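Local coordinates for protein scyllo-inosose 3-dehydrogenase (Thermotoga maritima, PDB 3IP1) that catalyses the NAD(+)-dependent oxidation of scyllo-inosose to 3-dehydro-scyllo-inosose and probably serves in myo-inositol degradation, at residues K63-C68 with D158-E163; N216-G221 with K240-E245. All coordinates share one frame; numbering follows the deposited sequence.

Interaction 1: residues K63-C68 with D158-E163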
ATOM      1  N   LYS A  63     -27.032  14.696  24.358  1.00 29.06           N
ATOM      2  CA  LYS A  63     -26.420  15.762  25.131  1.00 29.13           C
ATOM      3  C   LYS A  63     -26.010  16.944  24.266  1.00 28.64           C
ATOM      4  O   LYS A  63     -26.172  18.090  24.669  1.00 28.68           O
ATOM      5  CB  LYS A  63     -25.218  15.228  25.891  1.00 29.97           C
ATOM      6  CG  LYS A  63     -25.576  14.393  27.096  1.00 32.59           C
ATOM      7  CD  LYS A  63     -25.708  15.261  28.343  1.00 38.35           C
ATOM      8  CE  LYS A  63     -27.169  15.422  28.753  1.00 42.58           C
ATOM      9  NZ  LYS A  63     -27.324  16.141  30.073  1.00 46.55           N
ATOM     10  N   ALA A  64     -25.467  16.679  23.082  1.00 27.58           N
ATOM     11  CA  ALA A  64     -25.024  17.764  22.216  1.00 26.93           C
ATOM     12  C   ALA A  64     -25.207  17.385  20.760  1.00 27.23           C
ATOM     13  O   ALA A  64     -25.116  16.209  20.412  1.00 27.20           O
ATOM     14  CB  ALA A  64     -23.558  18.140  22.510  1.00 26.61           C
ATOM     15  N   CYS A  65     -25.459  18.383  19.915  1.00 27.31           N
ATOM     16  CA  CYS A  65     -25.601  18.169  18.472  1.00 26.88           C
ATOM     17  C   CYS A  65     -25.153  19.404  17.688  1.00 26.50           C
ATOM     18  O   CYS A  65     -25.694  20.502  17.862  1.00 26.50           O
ATOM     19  CB  CYS A  65     -27.038  17.806  18.100  1.00 26.71           C
ATOM     20  SG  CYS A  65     -27.148  17.146  16.402  1.00 28.97           S
ATOM     21  N   GLY A  66     -24.165  19.217  16.819  1.00 26.25           N
ATOM     22  CA  GLY A  66     -23.649  20.316  15.997  1.00 25.86           C
ATOM     23  C   GLY A  66     -24.521  20.579  14.796  1.00 26.20           C
ATOM     24  O   GLY A  66     -25.049  19.641  14.176  1.00 25.84           O
ATOM     25  N   ILE A  67     -24.694  21.859  14.475  1.00 25.90           N
ATOM     26  CA  ILE A  67     -25.315  22.245  13.210  1.00 26.55           C
ATOM     27  C   ILE A  67     -24.246  22.143  12.121  1.00 26.89           C
ATOM     28  O   ILE A  67     -23.225  22.810  12.192  1.00 26.27           O
ATOM     29  CB  ILE A  67     -25.880  23.704  13.258  1.00 26.40           C
ATOM     30  CG1 ILE A  67     -26.900  23.843  14.403  1.00 27.54           C
ATOM     31  CG2 ILE A  67     -26.455  24.117  11.899  1.00 24.79           C
ATOM     32  CD1 ILE A  67     -27.516  25.254  14.603  1.00 30.29           C
ATOM     33  N   CYS A  68     -24.519  21.321  11.111  1.00 27.59           N
ATOM     34  CA  CYS A  68     -23.660  21.160   9.947  1.00 28.14           C
ATOM     35  C   CYS A  68     -24.058  22.193   8.890  1.00 28.33           C
ATOM     36  O   CYS A  68     -25.206  22.649   8.861  1.00 28.78           O
ATOM     37  CB  CYS A  68     -23.829  19.737   9.400  1.00 27.85           C
ATOM     38  SG  CYS A  68     -22.776  19.299   7.947  1.00 31.15           S
ATOM     39  N   ASP A 158     -34.832  10.031  11.239  1.00 27.83           N
ATOM     40  CA  ASP A 158     -34.866  11.012  12.349  1.00 27.50           C
ATOM     41  C   ASP A 158     -33.552  11.085  13.114  1.00 27.42           C
ATOM     42  O   ASP A 158     -33.019  10.053  13.568  1.00 27.00           O
ATOM     43  CB  ASP A 158     -36.037  10.736  13.314  1.00 27.58           C
ATOM     44  CG  ASP A 158     -37.400  11.064  12.695  1.00 28.34           C
ATOM     45  OD1 ASP A 158     -37.469  11.950  11.802  1.00 29.36           O
ATOM     46  OD2 ASP A 158     -38.402  10.418  13.088  1.00 26.88           O
ATOM     47  N   GLY A 159     -33.063  12.316  13.263  1.00 27.42           N
ATOM     48  CA  GLY A 159     -31.755  12.615  13.800  1.00 27.17           C
ATOM     49  C   GLY A 159     -31.754  13.147  15.221  1.00 27.71           C
ATOM     50  O   GLY A 159     -32.681  12.882  16.000  1.00 27.47           O
ATOM     51  N   ALA A 160     -30.719  13.918  15.557  1.00 27.71           N
ATOM     52  CA  ALA A 160     -30.380  14.157  16.961  1.00 27.74           C
ATOM     53  C   ALA A 160     -30.631  15.549  17.530  1.00 27.90           C
ATOM     54  O   ALA A 160     -30.264  15.799  18.675  1.00 28.23           O
ATOM     55  CB  ALA A 160     -28.941  13.707  17.235  1.00 27.51           C
ATOM     56  N   PHE A 161     -31.253  16.453  16.763  1.00 28.01           N
ATOM     57  CA  PHE A 161     -31.763  17.719  17.330  1.00 28.01           C
ATOM     58  C   PHE A 161     -33.062  17.392  18.070  1.00 28.30           C
ATOM     59  O   PHE A 161     -34.164  17.742  17.637  1.00 28.83           O
ATOM     60  CB  PHE A 161     -31.987  18.800  16.273  1.00 27.45           C
ATOM     61  CG  PHE A 161     -30.714  19.409  15.730  1.00 26.81           C
ATOM     62  CD1 PHE A 161     -29.703  19.841  16.582  1.00 26.33           C
ATOM     63  CD2 PHE A 161     -30.554  19.600  14.365  1.00 27.30           C
ATOM     64  CE1 PHE A 161     -28.537  20.435  16.069  1.00 26.86           C
ATOM     65  CE2 PHE A 161     -29.370  20.179  13.842  1.00 26.53           C
ATOM     66  CZ  PHE A 161     -28.371  20.587  14.710  1.00 24.90           C
ATOM     67  N   ALA A 162     -32.912  16.690  19.184  1.00 27.96           N
ATOM     68  CA  ALA A 162     -34.021  16.034  19.828  1.00 28.52           C
ATOM     69  C   ALA A 162     -33.576  15.767  21.236  1.00 29.07           C
ATOM     70  O   ALA A 162     -32.394  15.958  21.565  1.00 28.40           O
ATOM     71  CB  ALA A 162     -34.355  14.705  19.110  1.00 28.63           C
ATOM     72  N   GLU A 163     -34.515  15.326  22.067  1.00 29.43           N
ATOM     73  CA  GLU A 163     -34.186  14.923  23.426  1.00 30.50           C
ATOM     74  C   GLU A 163     -33.674  13.479  23.430  1.00 30.16           C
ATOM     75  O   GLU A 163     -32.815  13.130  24.234  1.00 30.16           O
ATOM     76  CB  GLU A 163     -35.410  15.048  24.335  1.00 30.83           C
ATOM     77  CG  GLU A 163     -35.981  16.459  24.403  1.00 34.19           C
ATOM     78  CD  GLU A 163     -37.247  16.520  25.236  1.00 39.64           C
ATOM     79  OE1 GLU A 163     -37.136  16.487  26.481  1.00 41.73           O
ATOM     80  OE2 GLU A 163     -38.348  16.605  24.644  1.00 40.81           O
TER

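Interaction 2: residues N216-G221 with K240-E245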
ATOM      1  N   ASN A 216       5.124  18.011   4.425  1.00 25.57           N
ATOM      2  CA  ASN A 216       4.367  19.265   4.468  1.00 25.59           C
ATOM      3  C   ASN A 216       2.962  19.019   3.939  1.00 25.49           C
ATOM      4  O   ASN A 216       2.764  18.180   3.034  1.00 24.82           O
ATOM      5  CB  ASN A 216       5.018  20.342   3.600  1.00 25.24           C
ATOM      6  CG  ASN A 216       6.403  20.733   4.076  1.00 26.05           C
ATOM      7  OD1 ASN A 216       6.675  20.764   5.274  1.00 27.02           O
ATOM      8  ND2 ASN A 216       7.285  21.051   3.130  1.00 25.59           N
ATOM      9  N   VAL A 217       1.999  19.745   4.495  1.00 24.83           N
ATOM     10  CA  VAL A 217       0.628  19.647   4.019  1.00 25.78           C
ATOM     11  C   VAL A 217       0.041  21.041   3.804  1.00 25.74           C
ATOM     12  O   VAL A 217       0.403  21.974   4.505  1.00 25.82           O
ATOM     13  CB  VAL A 217      -0.291  18.812   4.978  1.00 25.78           C
ATOM     14  CG1 VAL A 217       0.278  17.387   5.188  1.00 25.26           C
ATOM     15  CG2 VAL A 217      -0.477  19.514   6.297  1.00 25.52           C
ATOM     16  N   VAL A 218      -0.872  21.151   2.835  1.00 26.12           N
ATOM     17  CA  VAL A 218      -1.578  22.393   2.528  1.00 25.96           C
ATOM     18  C   VAL A 218      -3.083  22.136   2.554  1.00 26.57           C
ATOM     19  O   VAL A 218      -3.595  21.272   1.842  1.00 27.34           O
ATOM     20  CB  VAL A 218      -1.159  22.959   1.141  1.00 26.20           C
ATOM     21  CG1 VAL A 218      -2.044  24.134   0.729  1.00 25.16           C
ATOM     22  CG2 VAL A 218       0.337  23.368   1.147  1.00 24.53           C
ATOM     23  N   ILE A 219      -3.792  22.898   3.373  1.00 26.95           N
ATOM     24  CA  ILE A 219      -5.255  22.784   3.467  1.00 27.12           C
ATOM     25  C   ILE A 219      -5.923  24.057   2.937  1.00 27.60           C
ATOM     26  O   ILE A 219      -5.657  25.164   3.415  1.00 28.05           O
ATOM     27  CB  ILE A 219      -5.720  22.497   4.923  1.00 26.45           C
ATOM     28  CG1 ILE A 219      -5.168  21.146   5.395  1.00 26.84           C
ATOM     29  CG2 ILE A 219      -7.229  22.501   5.019  1.00 25.50           C
ATOM     30  CD1 ILE A 219      -4.827  21.108   6.816  1.00 28.05           C
ATOM     31  N   LEU A 220      -6.796  23.881   1.958  1.00 28.02           N
ATOM     32  CA  LEU A 220      -7.537  24.984   1.374  1.00 29.26           C
ATOM     33  C   LEU A 220      -8.950  24.960   1.944  1.00 29.92           C
ATOM     34  O   LEU A 220      -9.726  24.046   1.653  1.00 29.96           O
ATOM     35  CB  LEU A 220      -7.540  24.866  -0.158  1.00 28.61           C
ATOM     36  CG  LEU A 220      -6.159  24.953  -0.838  1.00 29.41           C
ATOM     37  CD1 LEU A 220      -5.472  23.570  -1.025  1.00 28.22           C
ATOM     38  CD2 LEU A 220      -6.269  25.667  -2.181  1.00 30.48           C
ATOM     39  N   GLY A 221      -9.275  25.961   2.764  1.00 30.46           N
ATOM     40  CA  GLY A 221     -10.609  26.079   3.360  1.00 29.79           C
ATOM     41  C   GLY A 221     -10.548  25.782   4.837  1.00 30.45           C
ATOM     42  O   GLY A 221     -10.100  24.693   5.228  1.00 30.26           O
ATOM     43  N   LYS A 240       5.318  21.086   8.336  1.00 29.79           N
ATOM     44  CA  LYS A 240       4.599  22.346   8.164  1.00 29.45           C
ATOM     45  C   LYS A 240       3.145  22.126   7.725  1.00 28.53           C
ATOM     46  O   LYS A 240       2.878  21.435   6.729  1.00 26.70           O
ATOM     47  CB  LYS A 240       5.305  23.235   7.142  1.00 29.75           C
ATOM     48  CG  LYS A 240       6.577  23.880   7.676  1.00 31.37           C
ATOM     49  CD  LYS A 240       7.535  24.085   6.536  1.00 36.33           C
ATOM     50  CE  LYS A 240       8.826  24.738   7.026  1.00 37.39           C
ATOM     51  NZ  LYS A 240       9.806  24.714   5.911  1.00 40.29           N
ATOM     52  N   VAL A 241       2.224  22.715   8.488  1.00 27.95           N
ATOM     53  CA  VAL A 241       0.803  22.724   8.150  1.00 28.00           C
ATOM     54  C   VAL A 241       0.426  24.159   7.761  1.00 28.58           C
ATOM     55  O   VAL A 241       0.534  25.092   8.563  1.00 27.76           O
ATOM     56  CB  VAL A 241      -0.090  22.204   9.312  1.00 28.20           C
ATOM     57  CG1 VAL A 241      -1.561  22.286   8.953  1.00 25.94           C
ATOM     58  CG2 VAL A 241       0.299  20.778   9.718  1.00 27.67           C
ATOM     59  N   ILE A 242       0.002  24.303   6.508  1.00 29.08           N
ATOM     60  CA  ILE A 242      -0.376  25.580   5.918  1.00 29.79           C
ATOM     61  C   ILE A 242      -1.849  25.553   5.528  1.00 30.38           C
ATOM     62  O   ILE A 242      -2.295  24.660   4.771  1.00 30.42           O
ATOM     63  CB  ILE A 242       0.484  25.877   4.679  1.00 29.67           C
ATOM     64  CG1 ILE A 242       1.963  25.900   5.072  1.00 29.40           C
ATOM     65  CG2 ILE A 242       0.069  27.205   4.021  1.00 30.18           C
ATOM     66  CD1 ILE A 242       2.892  25.719   3.886  1.00 28.76           C
ATOM     67  N   LEU A 243      -2.602  26.509   6.075  1.00 30.74           N
ATOM     68  CA  LEU A 243      -4.024  26.650   5.768  1.00 31.35           C
ATOM     69  C   LEU A 243      -4.336  27.959   5.032  1.00 32.09           C
ATOM     70  O   LEU A 243      -3.871  29.035   5.423  1.00 31.72           O
ATOM     71  CB  LEU A 243      -4.891  26.476   7.027  1.00 30.94           C
ATOM     72  CG  LEU A 243      -6.400  26.594   6.748  1.00 31.78           C
ATOM     73  CD1 LEU A 243      -7.210  25.396   7.262  1.00 31.59           C
ATOM     74  CD2 LEU A 243      -6.918  27.892   7.328  1.00 31.98           C
ATOM     75  N   SER A 244      -5.104  27.848   3.948  1.00 32.53           N
ATOM     76  CA  SER A 244      -5.536  29.011   3.183  1.00 33.12           C
ATOM     77  C   SER A 244      -7.034  29.236   3.400  1.00 33.37           C
ATOM     78  O   SER A 244      -7.844  28.351   3.104  1.00 33.05           O
ATOM     79  CB  SER A 244      -5.228  28.826   1.698  1.00 33.21           C
ATOM     80  OG  SER A 244      -5.613  29.984   0.964  1.00 33.32           O
ATOM     81  N   GLU A 245      -7.384  30.406   3.942  1.00 33.55           N
ATOM     82  CA  GLU A 245      -8.767  30.748   4.318  1.00 34.25           C
ATOM     83  C   GLU A 245      -8.922  32.273   4.444  1.00 34.38           C
ATOM     84  O   GLU A 245      -8.136  32.911   5.158  1.00 34.53           O
ATOM     85  CB  GLU A 245      -9.139  30.068   5.651  1.00 34.38           C
ATOM     86  CG  GLU A 245     -10.484  30.458   6.238  1.00 35.40           C
ATOM     87  CD  GLU A 245     -11.645  30.289   5.249  1.00 37.35           C
ATOM     88  OE1 GLU A 245     -12.404  31.263   5.060  1.00 37.24           O
ATOM     89  OE2 GLU A 245     -11.789  29.203   4.647  1.00 36.52           O
TER
HETATM   90  O   HOH W   1       9.715  22.451   3.756  1.00 46.70           O

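Interaction 1: residues K63-C68 with D158-E163
Phe161 lays one face of its ring under the thiol of Cys65, a cysteine sulfur-aromatic contact inside the GroES-like catalytic domain of this zinc-containing dehydrogenase. Cys65 SG stands 3.9 Å from the centroid of the Phe161 ring and 26° off its normal, displaced toward the rim, where CE1 is the nearest ring atom. The position follows from the first torsion of Cys65: with SG anti to the backbone N (chi1 -166°), the sulfur swings from strand 57-66 over the ring, and Cys65 CB rests against the same ring border at 3.6 Å from Phe161 CE1. Ala160 backs the sulfur with its methyl, CB lying 4.0 Å from Cys65 SG.

Further along the ring, Ile67 takes over: its side chain crosses Phe161 at about a right angle and presses CG1 to within 3.6 Å of Phe161 CZ. Two carbonyl oxygens also reach these rim carbons, Cys65 O at 3.4 Å from Phe161 CE1 and Gly66 O at 3.5 Å from Phe161 CZ. The aromatic ring thus meets backbone as well as side chains. Phe161 sits at the centre of an inverse gamma turn, in which Ala162 N gives a weak bond to Ala160 O.

Helix 376-382 packs on both Ile67 and Phe161, while Phe99 of strand 98-106 touches Cys65 and Ala160, so the contact is buried. The chain then leads directly into the catalytic metal site: Gly66 shares backbone hydrogen bonding with Glu98, and Cys68, which is a zinc ligand, occupies the N-cap of helix 69-75. At the ring edge, meanwhile, the backbone N of Ile67 lies in the plane of Phe161.

Interaction 2: residues N216-G221 with K240-E245
The flat carboxamide of Asn216 lies alongside Lys240, its OD1 3.4 Å from Lys240 CB, on the same face of a Rossmann-fold parallel sheet as Val218, Ile242, Leu220 and Ser244. Val217, Val241, Ile219 and Leu243 occupy the other face, which helix 224-235 of this beta-alpha-beta unit covers. There Val217 CG2 meets Val241 CG2 at 3.7 Å, and Ile219 CG2 reaches Leu243 CD1 at the same separation.

Five backbone hydrogen bonds join the strands, alternating in direction from Val217 N to Lys240 O at one end to Gly221 N to Ser244 O at the other. The shortest, Ile219 N to Ile242 O, is 2.7 Å and nearly straight at 171°. At the beginning of the strands a water accepts from both Asn216 ND2 and Lys240 NZ. Asn216 ND2 also donates to Gly282 O, and Lys240 NZ to Tyr277 O.

At the C-terminal ends, Gly221 opens what appears to be the GxGxxG motif of Rossmann-type folds, and Glu245 probably binds NAD(+), as in related dehydrogenases. The Glu245 chain bends at chi2 (53°), bringing its carboxylate back over the glycine turn: OE2 accepts from Gly222 N and lies 3.6 Å from Gly221 CA.

How the interactions relate
Both interactions are buried, yet they share no element and sit on opposite sides of the chain's centre, their own centres about 30 Å apart and their nearest atoms about 14 Å. Interaction 1 belongs to the catalytic domain and joins strand 57-66 and what follows it to a loop that carries a gamma turn, relying on sulfur, ring and aliphatic surfaces. Interaction 2 belongs to the nucleotide-binding fold, where regular backbone bonding sets the register and side chains fill in on both faces. The pair illustrates how a two-domain dehydrogenase is built: in each, a strand runs out into functional residues, the metal ligand Cys68 just beyond strand 57-66 and a probable cofactor ligand after 240-244.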